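Local coordinates for protein D-alanyl-D-alanine carboxypeptidase DacB2 (Mycobacterium tuberculosis H37Rv, PDB 4RYE) that is a serine-type D,D-carboxypeptidase, probably cleaving the terminal D-Ala-D-Ala of peptidoglycan stem peptides during cell-wall biogenesis, at residues A[40-45]-A[150-155]; A[44-49]-A[210-215]. One frame throughout, in Å; residues are numbered along the deposited sequence.

In the fold
In this penicillin-binding-protein fold the segment 40-49, which leads to helix 50-60 through S47, the probable acyl-ester residue, is met by two others, the loop 150-155 and the end region of strand 204-212. Contacts 1 and 2 share P44 and P45, and their centres lie 9 Å apart. Contact 1 joins this segment to the loop before helix 155-166; the side chain of P45 is about 8 Å from that of S47. Contact 2 reaches the site itself: the side chain of S47 is about 3 Å from those of K50 and S102, active-site residues by similarity. The two contacts also meet directly: S150 OG, hydrogen-bonded to D145 OD1, packs 3.5 Å from A214 CB.

Contact 1 of 2, residues A[40-45]-A[150-155]; sequences NVAHPP and SGASTA
H43 and S153 form a single antiparallel bridge, a hydrogen-bonded pair in which each residue both gives and accepts. H43 N donates to S153 O at 3.0 Å, and S153 N returns a bond to H43 O at 2.8 Å; both are nearly straight. The same two oxygens each also take a CA-H...O contact, S153 O from A42 CA and H43 O from A152 CA, much as in a regular sheet. The T154 side chain lies against the backbone of N40 and V41. Its CB lies 4.0 Å from V41 O and equally far from N40 CA. Beyond it, CG2 is anti to the carbonyl carbon and comes to 3.5 Å from N40 O. The other branch, OG1, is set between the backbone N and the carbonyl carbon (chi1 63°), accepts from D157 N as the N-cap of helix 155-166, and meets a water at 2.7 Å. That water donates to N40 OD1. A second water donates to V41 O and accepts from A155 N, the first residue of the helix. Past the bridge the prolines take over: S150 CB packs 3.8 Å from P44 CG, and P45 CD lies against the G151-A152 peptide, 3.6 Å from A152 N. The chemistry implies pairing by main-chain bonds at the centre, with hydration where the helix starts and proline packing where the chain runs on toward S47, probably the acylated serine.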
loop_
_atom_site.group_PDB
_atom_site.type_symbol
_atom_site.label_atom_id
_atom_site.label_comp_id
_atom_site.label_asym_id
_atom_site.label_seq_id
_atom_site.Cartn_x
_atom_site.Cartn_y
_atom_site.Cartn_z
ATOM N N ASN A 40 14.231 6.266 6.652
ATOM C CA ASN A 40 14.916 6.278 5.358
ATOM C C ASN A 40 15.738 5.011 5.097
ATOM O O ASN A 40 16.516 4.954 4.145
ATOM C CB ASN A 40 15.820 7.511 5.230
ATOM C CG ASN A 40 15.050 8.814 5.365
ATOM O OD1 ASN A 40 13.980 8.982 4.782
ATOM N ND2 ASN A 40 15.585 9.733 6.155
ATOM N N VAL A 41 15.573 4.002 5.948
ATOM C CA VAL A 41 16.297 2.742 5.775
ATOM C C VAL A 41 15.531 1.843 4.801
ATOM O O VAL A 41 14.333 1.606 4.985
ATOM C CB VAL A 41 16.511 2.029 7.132
ATOM C CG1 VAL A 41 17.048 0.618 6.925
ATOM C CG2 VAL A 41 17.455 2.842 8.018
ATOM N N ALA A 42 16.213 1.351 3.763
ATOM C CA ALA A 42 15.554 0.562 2.715
ATOM C C ALA A 42 15.288 -0.878 3.139
ATOM O O ALA A 42 16.155 -1.543 3.705
ATOM C CB ALA A 42 16.371 0.584 1.410
ATOM N N HIS A 43 14.076 -1.343 2.855
ATOM C CA HIS A 43 13.672 -2.731 3.081
ATOM C C HIS A 43 12.751 -3.123 1.928
ATOM O O HIS A 43 12.235 -2.255 1.224
ATOM C CB HIS A 43 12.925 -2.886 4.418
ATOM C CG HIS A 43 13.795 -2.726 5.626
ATOM N ND1 HIS A 43 14.766 -3.644 5.975
ATOM C CD2 HIS A 43 13.839 -1.754 6.571
ATOM C CE1 HIS A 43 15.367 -3.244 7.082
ATOM N NE2 HIS A 43 14.827 -2.099 7.462
ATOM N N PRO A 44 12.564 -4.428 1.707
ATOM C CA PRO A 44 11.618 -4.851 0.666
ATOM C C PRO A 44 10.200 -4.421 1.029
ATOM O O PRO A 44 9.826 -4.494 2.201
ATOM C CB PRO A 44 11.742 -6.381 0.680
ATOM C CG PRO A 44 13.153 -6.632 1.227
ATOM C CD PRO A 44 13.332 -5.557 2.264
ATOM N N PRO A 45 9.427 -3.961 0.038
ATOM C CA PRO A 45 8.090 -3.426 0.303
ATOM C C PRO A 45 6.969 -4.464 0.308
ATOM O O PRO A 45 5.891 -4.168 0.828
ATOM C CB PRO A 45 7.881 -2.474 -0.872
ATOM C CG PRO A 45 8.624 -3.127 -2.005
ATOM C CD PRO A 45 9.872 -3.681 -1.341
ATOM N N SER A 150 14.255 -8.520 -4.408
ATOM C CA SER A 150 13.075 -8.266 -3.575
ATOM C C SER A 150 12.531 -6.861 -3.767
ATOM O O SER A 150 11.383 -6.574 -3.410
ATOM C CB SER A 150 13.406 -8.472 -2.090
ATOM O OG SER A 150 13.781 -9.814 -1.830
ATOM N N GLY A 151 13.357 -5.980 -4.314
ATOM C CA GLY A 151 12.962 -4.587 -4.454
ATOM C C GLY A 151 13.199 -3.849 -3.150
ATOM O O GLY A 151 13.678 -4.432 -2.162
ATOM N N ALA A 152 12.850 -2.566 -3.131
ATOM C CA ALA A 152 13.161 -1.729 -1.988
ATOM C C ALA A 152 12.221 -0.554 -1.899
ATOM O O ALA A 152 11.795 -0.009 -2.915
ATOM C CB ALA A 152 14.595 -1.223 -2.080
ATOM N N SER A 153 11.911 -0.161 -0.669
ATOM C CA SER A 153 11.333 1.158 -0.416
ATOM C C SER A 153 11.699 1.567 1.005
ATOM O O SER A 153 12.423 0.847 1.695
ATOM C CB SER A 153 9.810 1.157 -0.624
ATOM O OG SER A 153 9.320 2.501 -0.671
ATOM N N THR A 154 11.211 2.720 1.444
ATOM C CA THR A 154 11.467 3.177 2.806
ATOM C C THR A 154 10.130 3.618 3.360
ATOM O O THR A 154 9.193 3.859 2.586
ATOM C CB THR A 154 12.460 4.357 2.852
ATOM O OG1 THR A 154 11.902 5.485 2.160
ATOM C CG2 THR A 154 13.805 3.967 2.203
ATOM N N ALA A 155 10.023 3.708 4.681
ATOM C CA ALA A 155 8.796 4.203 5.301
ATOM C C ALA A 155 8.452 5.587 4.748
ATOM O O ALA A 155 7.301 5.875 4.415
ATOM C CB ALA A 155 8.943 4.242 6.826
HETATM O O HOH W 1 13.710 7.439 2.282
HETATM O O HOH W 2 12.284 2.635 6.348
#

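Contact 2 of 2, residues A[44-49]-A[210-215]; sequences PPASTI and GYTNAA
The active site of this SxxK enzyme brings S47, probably the acyl-ester serine, together with A46, against G210 on edge strand 204-212. S47 CB rests 3.9 Å from G210 CA; a CB on G210 would point at this segment and run into S47 N. With chi1 at -81°, S47 OG is anti to its carbonyl carbon and close to the backbone N, where it hydrogen-bonds with K50 NZ and S102 OG and meets a water at 2.8 Å. The same water accepts from Y211 N at 3.2 Å. G210 ends the KTG motif, and in related penicillin-binding proteins the backbone N of the serine and that of the residue following this motif form the oxyanion hole, so the water probably marks that site. One residue earlier, A46 CB reaches to 3.6 Å from Y211 N, with T212 CG2 and A215 CB also in contact. An ST motif closes the turn 212-215, T212 OG1 accepting from A215 N at 2.8 Å. A215 CB packs against P44 CB at 3.7 Å, while a water donates to both P44 O and A215 O. P45 O has three donors: T48 OG1 at 2.6 Å and T48 N, both on one face of its plane, and T218 OG1.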
loop_
_atom_site.group_PDB
_atom_site.type_symbol
_atom_site.label_atom_id
_atom_site.label_comp_id
_atom_site.label_asym_id
_atom_site.label_seq_id
_atom_site.Cartn_x
_atom_site.Cartn_y
_atom_site.Cartn_z
ATOM N N PRO A 44 12.564 -4.428 1.707
ATOM C CA PRO A 44 11.618 -4.851 0.666
ATOM C C PRO A 44 10.200 -4.421 1.029
ATOM O O PRO A 44 9.826 -4.494 2.201
ATOM C CB PRO A 44 11.742 -6.381 0.680
ATOM C CG PRO A 44 13.153 -6.632 1.227
ATOM C CD PRO A 44 13.332 -5.557 2.264
ATOM N N PRO A 45 9.427 -3.961 0.038
ATOM C CA PRO A 45 8.090 -3.426 0.303
ATOM C C PRO A 45 6.969 -4.464 0.308
ATOM O O PRO A 45 5.891 -4.168 0.828
ATOM C CB PRO A 45 7.881 -2.474 -0.872
ATOM C CG PRO A 45 8.624 -3.127 -2.005
ATOM C CD PRO A 45 9.872 -3.681 -1.341
ATOM N N ALA A 46 7.211 -5.651 -0.249
ATOM C CA ALA A 46 6.132 -6.605 -0.496
ATOM C C ALA A 46 4.955 -5.891 -1.166
ATOM O O ALA A 46 5.158 -4.983 -1.971
ATOM C CB ALA A 46 5.691 -7.291 0.800
ATOM N N SER A 47 3.732 -6.280 -0.807
ATOM C CA SER A 47 2.530 -5.813 -1.506
ATOM C C SER A 47 2.213 -4.327 -1.329
ATOM O O SER A 47 1.320 -3.812 -1.996
ATOM C CB SER A 47 1.305 -6.651 -1.102
ATOM O OG SER A 47 1.243 -7.874 -1.817
ATOM N N THR A 48 2.914 -3.626 -0.442
ATOM C CA THR A 48 2.712 -2.175 -0.384
ATOM C C THR A 48 3.049 -1.528 -1.726
ATOM O O THR A 48 2.493 -0.488 -2.083
ATOM C CB THR A 48 3.522 -1.493 0.734
ATOM O OG1 THR A 48 4.926 -1.727 0.532
ATOM C CG2 THR A 48 3.076 -1.996 2.101
ATOM N N ILE A 49 3.950 -2.158 -2.477
ATOM C CA ILE A 49 4.336 -1.644 -3.788
ATOM C C ILE A 49 3.172 -1.692 -4.784
ATOM O O ILE A 49 3.206 -1.018 -5.812
ATOM C CB ILE A 49 5.575 -2.380 -4.358
ATOM C CG1 ILE A 49 6.431 -1.437 -5.212
ATOM C CG2 ILE A 49 5.161 -3.591 -5.179
ATOM C CD1 ILE A 49 7.038 -0.280 -4.446
ATOM N N GLY A 210 1.274 -5.896 3.465
ATOM C CA GLY A 210 2.096 -6.797 2.677
ATOM C C GLY A 210 2.900 -7.767 3.517
ATOM O O GLY A 210 3.206 -7.497 4.681
ATOM N N TYR A 211 3.247 -8.906 2.929
ATOM C CA TYR A 211 4.176 -9.820 3.572
ATOM C C TYR A 211 4.925 -10.633 2.537
ATOM O O TYR A 211 4.339 -11.100 1.566
ATOM C CB TYR A 211 3.466 -10.786 4.540
ATOM C CG TYR A 211 4.436 -11.781 5.163
ATOM C CD1 TYR A 211 5.147 -11.458 6.309
ATOM C CD2 TYR A 211 4.672 -13.021 4.578
ATOM C CE1 TYR A 211 6.048 -12.341 6.867
ATOM C CE2 TYR A 211 5.575 -13.911 5.130
ATOM C CZ TYR A 211 6.258 -13.564 6.277
ATOM O OH TYR A 211 7.155 -14.443 6.836
ATOM N N THR A 212 6.226 -10.788 2.754
ATOM C CA THR A 212 7.013 -11.837 2.118
ATOM C C THR A 212 8.045 -12.243 3.148
ATOM O O THR A 212 8.213 -11.567 4.161
ATOM C CB THR A 212 7.763 -11.380 0.840
ATOM O OG1 THR A 212 8.765 -10.423 1.196
ATOM C CG2 THR A 212 6.816 -10.786 -0.212
ATOM N N ASN A 213 8.748 -13.336 2.891
ATOM C CA ASN A 213 9.791 -13.779 3.802
ATOM C C ASN A 213 10.898 -12.724 3.915
ATOM O O ASN A 213 11.401 -12.451 5.001
ATOM C CB ASN A 213 10.359 -15.125 3.346
ATOM C CG ASN A 213 11.096 -15.845 4.452
ATOM O OD1 ASN A 213 10.623 -15.907 5.589
ATOM N ND2 ASN A 213 12.270 -16.384 4.132
ATOM N N ALA A 214 11.257 -12.115 2.789
ATOM C CA ALA A 214 12.310 -11.099 2.770
ATOM C C ALA A 214 11.861 -9.745 3.334
ATOM O O ALA A 214 12.651 -9.043 3.966
ATOM C CB ALA A 214 12.865 -10.931 1.356
ATOM N N ALA A 215 10.603 -9.374 3.096
ATOM C CA ALA A 215 10.080 -8.091 3.562
ATOM C C ALA A 215 9.618 -8.129 5.007
ATOM O O ALA A 215 9.530 -7.081 5.664
ATOM C CB ALA A 215 8.920 -7.641 2.680
HETATM O O HOH W 3 10.166 -4.589 4.841
HETATM O O HOH W 4 3.102 -9.248 -0.259
#